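Local atomic coordinates of fatty acid amide hydrolase (PDB entry 6KVR), a protein that probably hydrolyses monocarboxylic acid amides to the carboxylate and ammonium, as a member of the amidase signature family. Residues A[44-49]-A[103-108]; A[390-395]-A[487-492]; A[394-399]-A[479-484]. All blocks are in the same frame, centred on the assembly; numbering follows the deposited sequence.

Contact 1 lies apart. Its centre is about 41 Å from that of contact 2 and about 39 Å from that of contact 3, across the centre of the chain. It joins the N-terminal part of the chain to helix 100-118, away from the predicted catalytic residues Lys158, Ser233 and Ser257. Contacts 2 and 3 have centres about 7 Å apart. Both join helix 385-397 to helix 482-490 or the turn leading into it, and share Lys394 and Met395. In contact 3 the side chain of Tyr396 is about 3 Å from Gly255 and that of Trp481 about 6 Å from Ser257. Contact 2 is one layer further out, with Val392 about 7 Å from Gly255.

Contact 1: A[44-49]-A[103-108]; sequences KNYTIE and VFKAFA
Tyr46, in a short 3-10 turn after helix 20-40, lays its side chain against Lys105 and Ala108 of helix 100-118. The two partners are three residues apart, so they sit about one helical turn from each other. The turn around Tyr46 is closed by a backbone bond from Thr47 N to Lys44 O, 2.9 Å long. CG of Tyr46 is anti to the carbonyl carbon (chi1 -71°), which sends the ring out toward the helix.

The ring meets the helix obliquely. Its CE2 touches the methyl CB of Ala108 at 4.0 Å, and its CD2 is 3.9 Å from Ala108 O. That carbonyl oxygen also takes a hydrogen bond from Thr112 OG1. On its other side Ala108 CB rests over a face of the Phe104 ring, so this small residue lies between the tyrosine and the helix's inner packing. His109 stacks on the Tyr46 ring.

At the tip the contact turns polar. The Lys105 chain bends at its last two torsions and brings NZ to 3.2 Å from Tyr46 OH, the two side chains crossing at about a right angle. A water links the same two groups. It accepts from Lys105 NZ at 2.6 Å and is 3.2 Å from Tyr46 OH. Lys105 is exposed, so this end lies near the surface.

Nearby, Ile48 O bonds to Gln116 NE2, further along the same helix. The loop after helix 20-40 thus packs onto helix 100-118 of the amidase signature fold, a mixed central sheet with helices around it.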
# COMPACT_ATOMS: atom_id res chain seq x y z
N LYS A 44 35.26 4.24 30.58
CA LYS A 44 35.28 4.19 32.04
C LYS A 44 35.04 5.57 32.66
O LYS A 44 34.37 5.68 33.69
CB LYS A 44 36.59 3.61 32.54
CG LYS A 44 36.38 2.71 33.76
CD LYS A 44 37.44 2.93 34.82
CE LYS A 44 37.00 2.36 36.16
NZ LYS A 44 37.88 2.84 37.27
N ASN A 45 35.57 6.63 32.05
CA ASN A 45 35.33 7.96 32.60
C ASN A 45 33.85 8.32 32.62
O ASN A 45 33.43 9.16 33.42
CB ASN A 45 36.12 9.00 31.80
CG ASN A 45 36.15 8.69 30.31
OD1 ASN A 45 36.46 7.56 29.90
ND2 ASN A 45 35.84 9.70 29.48
N TYR A 46 33.04 7.69 31.76
CA TYR A 46 31.60 7.93 31.73
C TYR A 46 30.83 6.98 32.64
O TYR A 46 29.61 7.13 32.78
CB TYR A 46 31.05 7.82 30.31
CG TYR A 46 31.45 8.96 29.41
CD1 TYR A 46 32.06 10.11 29.91
CD2 TYR A 46 31.23 8.88 28.03
CE1 TYR A 46 32.43 11.15 29.07
CE2 TYR A 46 31.60 9.92 27.19
CZ TYR A 46 32.19 11.05 27.71
OH TYR A 46 32.54 12.08 26.86
N THR A 47 31.51 6.01 33.24
CA THR A 47 30.87 5.02 34.09
C THR A 47 30.91 5.50 35.55
O THR A 47 31.47 6.55 35.88
CB THR A 47 31.55 3.66 33.91
OG1 THR A 47 30.62 2.61 34.22
CG2 THR A 47 32.78 3.50 34.82
N ILE A 48 30.32 4.70 36.43
CA ILE A 48 30.13 5.07 37.82
C ILE A 48 30.12 3.80 38.67
O ILE A 48 29.93 2.70 38.16
CB ILE A 48 28.84 5.92 37.96
CG1 ILE A 48 29.18 7.41 37.76
CG2 ILE A 48 28.01 5.60 39.21
CD1 ILE A 48 28.02 8.31 37.88
N GLU A 49 30.41 3.96 39.96
CA GLU A 49 30.28 2.88 40.93
C GLU A 49 28.83 2.84 41.40
O GLU A 49 28.32 3.81 41.97
CB GLU A 49 31.23 3.09 42.11
CG GLU A 49 32.57 2.38 41.93
CD GLU A 49 33.71 3.00 42.74
OE1 GLU A 49 33.52 3.38 43.92
OE2 GLU A 49 34.82 3.11 42.17
N VAL A 103 27.82 18.80 22.26
CA VAL A 103 26.49 18.20 22.35
C VAL A 103 26.59 16.68 22.36
O VAL A 103 25.88 16.00 23.11
CB VAL A 103 25.59 18.72 21.23
CG1 VAL A 103 24.36 17.82 21.05
CG2 VAL A 103 25.17 20.15 21.52
N PHE A 104 27.50 16.12 21.55
CA PHE A 104 27.67 14.67 21.51
C PHE A 104 28.19 14.12 22.84
O PHE A 104 27.71 13.09 23.32
CB PHE A 104 28.63 14.29 20.39
CG PHE A 104 28.94 12.82 20.37
CD1 PHE A 104 28.01 11.92 19.90
CD2 PHE A 104 30.15 12.36 20.85
CE1 PHE A 104 28.29 10.57 19.89
CE2 PHE A 104 30.44 11.02 20.85
CZ PHE A 104 29.51 10.12 20.38
N LYS A 105 29.19 14.78 23.43
CA LYS A 105 29.83 14.25 24.63
C LYS A 105 28.85 14.19 25.80
O LYS A 105 28.94 13.28 26.64
CB LYS A 105 31.04 15.11 25.00
CG LYS A 105 32.07 15.25 23.90
CD LYS A 105 33.42 15.71 24.44
CE LYS A 105 34.55 14.80 24.00
NZ LYS A 105 34.55 13.54 24.80
N ALA A 106 27.93 15.15 25.89
CA ALA A 106 26.92 15.09 26.95
C ALA A 106 26.03 13.87 26.77
O ALA A 106 25.90 13.05 27.69
CB ALA A 106 26.10 16.37 26.97
N PHE A 107 25.45 13.71 25.58
CA PHE A 107 24.59 12.56 25.31
C PHE A 107 25.37 11.26 25.43
O PHE A 107 24.85 10.27 25.97
CB PHE A 107 23.97 12.70 23.91
CG PHE A 107 22.79 13.62 23.89
CD1 PHE A 107 21.55 13.19 24.36
CD2 PHE A 107 22.91 14.92 23.41
CE1 PHE A 107 20.47 14.03 24.35
CE2 PHE A 107 21.83 15.77 23.41
CZ PHE A 107 20.60 15.33 23.87
N ALA A 108 26.61 11.23 24.96
CA ALA A 108 27.42 10.02 25.06
C ALA A 108 27.62 9.62 26.52
O ALA A 108 27.50 8.43 26.88
CB ALA A 108 28.77 10.24 24.38
O HOH W 1 34.54 10.90 24.60

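Contact 2: A[390-395]-A[487-492]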
# COMPACT_ATOMS: atom_id res chain seq x y z
N GLU A 390 -7.82 -11.88 16.91
CA GLU A 390 -7.58 -13.21 16.35
C GLU A 390 -7.03 -13.13 14.94
O GLU A 390 -6.14 -13.91 14.57
CB GLU A 390 -8.88 -14.03 16.34
CG GLU A 390 -9.18 -14.70 17.67
CD GLU A 390 -10.66 -15.03 17.85
OE1 GLU A 390 -11.05 -15.37 18.99
OE2 GLU A 390 -11.43 -14.97 16.86
N THR A 391 -7.56 -12.22 14.12
CA THR A 391 -7.08 -12.14 12.75
C THR A 391 -5.62 -11.71 12.71
O THR A 391 -4.81 -12.31 11.99
CB THR A 391 -7.94 -11.18 11.92
OG1 THR A 391 -9.30 -11.62 11.95
CG2 THR A 391 -7.45 -11.15 10.46
N VAL A 392 -5.25 -10.69 13.48
CA VAL A 392 -3.87 -10.22 13.38
C VAL A 392 -2.91 -11.24 13.97
O VAL A 392 -1.81 -11.45 13.44
CB VAL A 392 -3.71 -8.83 14.02
CG1 VAL A 392 -3.60 -8.89 15.56
CG2 VAL A 392 -2.50 -8.11 13.38
N HIS A 393 -3.32 -11.96 15.01
CA HIS A 393 -2.41 -12.96 15.56
C HIS A 393 -2.28 -14.18 14.65
O HIS A 393 -1.23 -14.82 14.64
CB HIS A 393 -2.83 -13.35 16.98
CG HIS A 393 -2.42 -12.33 18.00
ND1 HIS A 393 -2.89 -11.03 17.98
CD2 HIS A 393 -1.47 -12.36 18.97
CE1 HIS A 393 -2.31 -10.33 18.94
NE2 HIS A 393 -1.44 -11.12 19.55
N LYS A 394 -3.33 -14.51 13.88
CA LYS A 394 -3.16 -15.54 12.86
C LYS A 394 -2.16 -15.07 11.81
O LYS A 394 -1.32 -15.85 11.35
CB LYS A 394 -4.50 -15.88 12.19
CG LYS A 394 -5.48 -16.70 13.02
CD LYS A 394 -6.75 -16.96 12.20
CE LYS A 394 -7.87 -17.63 13.00
NZ LYS A 394 -9.22 -17.21 12.48
N MSE A 395 -2.24 -13.79 11.44
CA MSE A 395 -1.42 -13.19 10.38
C MSE A 395 0.05 -13.28 10.74
O MSE A 395 0.89 -13.51 9.87
CB MSE A 395 -1.79 -11.72 10.13
CG MSE A 395 -2.98 -11.47 9.21
SE MSE A 395 -3.47 -9.54 9.16
CE MSE A 395 -4.73 -9.55 7.68
N TRP A 487 -4.32 -1.30 16.40
CA TRP A 487 -3.95 -0.26 15.45
C TRP A 487 -2.94 -0.74 14.41
O TRP A 487 -2.72 -0.03 13.41
CB TRP A 487 -3.43 0.98 16.22
CG TRP A 487 -4.41 1.30 17.32
CD1 TRP A 487 -4.20 1.16 18.65
CD2 TRP A 487 -5.77 1.74 17.16
NE1 TRP A 487 -5.34 1.52 19.34
CE2 TRP A 487 -6.32 1.87 18.45
CE3 TRP A 487 -6.58 2.05 16.06
CZ2 TRP A 487 -7.64 2.29 18.67
CZ3 TRP A 487 -7.89 2.48 16.28
CH2 TRP A 487 -8.41 2.59 17.58
N ASN A 488 -2.35 -1.93 14.58
CA ASN A 488 -1.54 -2.48 13.50
C ASN A 488 -2.41 -3.09 12.41
O ASN A 488 -2.14 -2.90 11.22
CB ASN A 488 -0.57 -3.54 14.03
CG ASN A 488 0.47 -2.94 14.96
OD1 ASN A 488 0.38 -3.10 16.17
ND2 ASN A 488 1.44 -2.24 14.39
N ILE A 489 -3.47 -3.82 12.79
CA ILE A 489 -4.29 -4.41 11.75
C ILE A 489 -5.14 -3.33 11.07
O ILE A 489 -5.36 -3.39 9.86
CB ILE A 489 -5.15 -5.58 12.30
CG1 ILE A 489 -5.85 -6.29 11.14
CG2 ILE A 489 -6.19 -5.12 13.32
CD1 ILE A 489 -6.70 -7.50 11.57
N LEU A 490 -5.58 -2.31 11.81
CA LEU A 490 -6.27 -1.19 11.17
C LEU A 490 -5.31 -0.26 10.42
O LEU A 490 -5.75 0.45 9.51
CB LEU A 490 -7.05 -0.37 12.20
CG LEU A 490 -8.15 -1.09 13.00
CD1 LEU A 490 -8.75 -0.20 14.10
CD2 LEU A 490 -9.25 -1.62 12.08
N ASP A 491 -4.02 -0.27 10.78
CA ASP A 491 -3.02 0.64 10.22
C ASP A 491 -3.42 2.11 10.41
O ASP A 491 -3.35 2.92 9.47
CB ASP A 491 -2.73 0.36 8.75
CG ASP A 491 -1.48 1.10 8.24
OD1 ASP A 491 -1.32 1.25 7.00
OD2 ASP A 491 -0.66 1.56 9.08
N PHE A 492 -3.81 2.47 11.63
CA PHE A 492 -4.08 3.88 11.93
C PHE A 492 -2.85 4.51 12.56
O PHE A 492 -2.21 3.90 13.42
CB PHE A 492 -5.26 4.03 12.90
CG PHE A 492 -6.64 3.82 12.28
CD1 PHE A 492 -6.79 3.22 11.04
CD2 PHE A 492 -7.79 4.24 12.95
CE1 PHE A 492 -8.06 3.02 10.48
CE2 PHE A 492 -9.06 4.07 12.39
CZ PHE A 492 -9.19 3.45 11.15
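Helices 385-397 and 482-490 come close at Val392 and Ile489, whose CA atoms are 6.0 Å apart. The second helix ends here in a Schellman motif. Phe492 N bonds to Trp487 O, Asp491 N bonds weakly to Asn488 O, and Asp491 is the C-prime residue with a positive phi of 56°.

Ile489 carries its side of the contact. Its CB lies 3.8 Å from CG2 of Val392. CG1 is anti to the backbone N (chi1 -172°) and the chain runs on extended, so CD1 reaches past Val392 to Thr391. There CD1 touches the methyl CG2 of Thr391 at 3.9 Å, with CB of Thr391 at the same distance. These two side chains meet at about a right angle. Met395, built as selenomethionine, adds a looser touch: its SE is 4.5 Å from Ile489 CG1. Thr391, Val392 and Met395 thus line one face of their helix, and the isoleucine packs on all three.

One rotamer of Thr391 (chi1 -58°) places both branches. CG2 is set anti to the backbone N, toward Ile489, and OG1 beside the backbone N, where it bonds to Leu387 O one turn back. The surroundings fix the other helix end. Asp491 makes salt bridges to Arg549 and Arg271, Ile489 O accepts from Arg448, and Asn488 ND2 bonds to Asp253 OD1. The Val392 side chain is about 7 Å from Gly255, predicted to bind substrate.

All four touching residues are buried, and their meeting is wholly apolar. The helices therefore adhere here by the fit of branched side chains and one selenium, while the nearby polar groups find partners in helix 385-397, helix 434-457, strands 248-253 and 268-271, and Arg549.

Contact 3: A[394-399]-A[479-484]; sequences KMYNCD and YNWSYT
Trp481 and Tyr396 meet where an Asx turn leads the chain into helix 482-490, with Trp481 at the N-cap position. Followed outward, the tryptophan does not near Tyr396 of helix 385-397 at once. Trp481 CB and CG are both 6.1 Å from CE2 of Tyr396. At CG the indole turns: CD1 lies almost eclipsed with CA (chi2 4°), so the six-membered ring swings away from the backbone and toward Tyr396. From there it closes in. Trp481 CD2 is 5.2 Å from Tyr396 CE2. The next atom, CE3, closes to 4.0 Å of that carbon, and CZ3 comes nearest at 3.9 Å. Beyond CZ3 the rim recedes again, with CH2 of Trp481 at 5.0 Å from CE2 of Tyr396.

Tyr396 CE2 thus meets the CE3-CZ3 bond of the indole. The ring centroids are 5.8 Å apart and the two planes are inclined by 58°, an oblique aromatic pair. It is an apolar contact between a buried tryptophan and a partly exposed tyrosine.

The place matters for the pocket. The side chain of Tyr396 comes within about 3 Å of Gly255, a predicted substrate-binding residue, and it also touches Met208. Thr484 OG1 bonds to Gly255 O. These two aromatics are therefore probably part of the wall near the predicted nucleophile Ser257. Further along the chain, Cys398 and Asp399 pack on the second subunit.

The turn itself is held by Asn480. Its OD1 accepts from Ser482 N at 3.0 Å with an angle of 155° at the hydrogen, the donor sitting well above the amide's carbonyl plane.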
# COMPACT_ATOMS: atom_id res chain seq x y z
N LYS A 394 -3.33 -14.51 13.88
CA LYS A 394 -3.16 -15.54 12.86
C LYS A 394 -2.16 -15.07 11.81
O LYS A 394 -1.32 -15.85 11.35
CB LYS A 394 -4.50 -15.88 12.19
CG LYS A 394 -5.48 -16.70 13.02
CD LYS A 394 -6.75 -16.96 12.20
CE LYS A 394 -7.87 -17.63 13.00
NZ LYS A 394 -9.22 -17.21 12.48
N MSE A 395 -2.24 -13.79 11.44
CA MSE A 395 -1.42 -13.19 10.38
C MSE A 395 0.05 -13.28 10.74
O MSE A 395 0.89 -13.51 9.87
CB MSE A 395 -1.79 -11.72 10.13
CG MSE A 395 -2.98 -11.47 9.21
SE MSE A 395 -3.47 -9.54 9.16
CE MSE A 395 -4.73 -9.55 7.68
N TYR A 396 0.35 -13.09 12.03
CA TYR A 396 1.74 -13.12 12.46
C TYR A 396 2.41 -14.44 12.11
O TYR A 396 3.59 -14.46 11.74
CB TYR A 396 1.85 -12.89 13.98
CG TYR A 396 1.52 -11.49 14.42
CD1 TYR A 396 1.76 -10.41 13.59
CD2 TYR A 396 0.98 -11.25 15.69
CE1 TYR A 396 1.44 -9.12 14.00
CE2 TYR A 396 0.67 -9.97 16.11
CZ TYR A 396 0.91 -8.90 15.27
OH TYR A 396 0.60 -7.63 15.67
N ASN A 397 1.67 -15.56 12.20
CA ASN A 397 2.26 -16.89 12.12
C ASN A 397 1.78 -17.70 10.93
O ASN A 397 2.09 -18.90 10.86
CB ASN A 397 1.99 -17.68 13.42
CG ASN A 397 2.81 -17.18 14.59
OD1 ASN A 397 3.59 -16.24 14.46
ND2 ASN A 397 2.64 -17.83 15.75
N CYS A 398 1.06 -17.10 9.98
CA CYS A 398 0.41 -17.96 8.98
C CYS A 398 1.38 -18.55 7.96
O CYS A 398 0.92 -19.29 7.07
CB CYS A 398 -0.72 -17.20 8.26
SG CYS A 398 -0.18 -15.76 7.31
N ASP A 399 2.69 -18.29 8.05
CA ASP A 399 3.64 -19.10 7.29
C ASP A 399 4.07 -20.35 8.06
O ASP A 399 5.07 -20.98 7.72
CB ASP A 399 4.85 -18.25 6.86
CG ASP A 399 5.90 -18.09 7.96
OD1 ASP A 399 5.55 -18.14 9.15
OD2 ASP A 399 7.09 -17.87 7.61
N TYR A 479 1.83 -10.70 27.99
CA TYR A 479 1.21 -11.70 27.13
C TYR A 479 0.17 -11.14 26.17
O TYR A 479 0.02 -11.68 25.07
CB TYR A 479 0.54 -12.78 27.99
CG TYR A 479 1.44 -13.33 29.08
CD1 TYR A 479 2.37 -14.33 28.81
CD2 TYR A 479 1.35 -12.85 30.38
CE1 TYR A 479 3.19 -14.83 29.81
CE2 TYR A 479 2.16 -13.34 31.38
CZ TYR A 479 3.07 -14.33 31.09
OH TYR A 479 3.87 -14.82 32.09
N ASN A 480 -0.56 -10.10 26.56
CA ASN A 480 -1.66 -9.57 25.76
C ASN A 480 -1.23 -8.29 25.05
O ASN A 480 -0.92 -7.28 25.69
CB ASN A 480 -2.87 -9.28 26.65
CG ASN A 480 -3.90 -8.46 25.93
OD1 ASN A 480 -4.29 -8.79 24.82
ND2 ASN A 480 -4.31 -7.36 26.54
N TRP A 481 -1.28 -8.32 23.72
CA TRP A 481 -0.97 -7.16 22.89
C TRP A 481 -2.22 -6.41 22.37
O TRP A 481 -2.09 -5.51 21.53
CB TRP A 481 -0.14 -7.59 21.68
CG TRP A 481 1.16 -8.28 21.94
CD1 TRP A 481 1.68 -8.64 23.16
CD2 TRP A 481 2.09 -8.71 20.95
NE1 TRP A 481 2.90 -9.27 22.97
CE2 TRP A 481 3.17 -9.33 21.63
CE3 TRP A 481 2.13 -8.63 19.55
CZ2 TRP A 481 4.28 -9.84 20.96
CZ3 TRP A 481 3.23 -9.15 18.88
CH2 TRP A 481 4.30 -9.75 19.59
N SER A 482 -3.42 -6.77 22.84
CA SER A 482 -4.63 -6.32 22.15
C SER A 482 -4.71 -4.80 22.04
O SER A 482 -5.23 -4.27 21.04
CB SER A 482 -5.88 -6.87 22.86
OG SER A 482 -5.95 -6.39 24.19
N TYR A 483 -4.18 -4.06 23.04
CA TYR A 483 -4.34 -2.61 23.05
C TYR A 483 -3.48 -1.92 21.99
O TYR A 483 -3.86 -0.85 21.50
CB TYR A 483 -4.06 -2.07 24.46
CG TYR A 483 -5.27 -2.23 25.36
CD1 TYR A 483 -6.33 -1.33 25.29
CD2 TYR A 483 -5.40 -3.32 26.21
CE1 TYR A 483 -7.46 -1.49 26.08
CE2 TYR A 483 -6.51 -3.50 27.00
CZ TYR A 483 -7.54 -2.59 26.94
OH TYR A 483 -8.65 -2.77 27.73
N THR A 484 -2.35 -2.52 21.61
CA THR A 484 -1.54 -1.96 20.52
C THR A 484 -1.80 -2.66 19.19
O THR A 484 -1.82 -2.00 18.14
CB THR A 484 -0.04 -2.05 20.81
OG1 THR A 484 0.27 -3.35 21.33
CG2 THR A 484 0.41 -0.95 21.79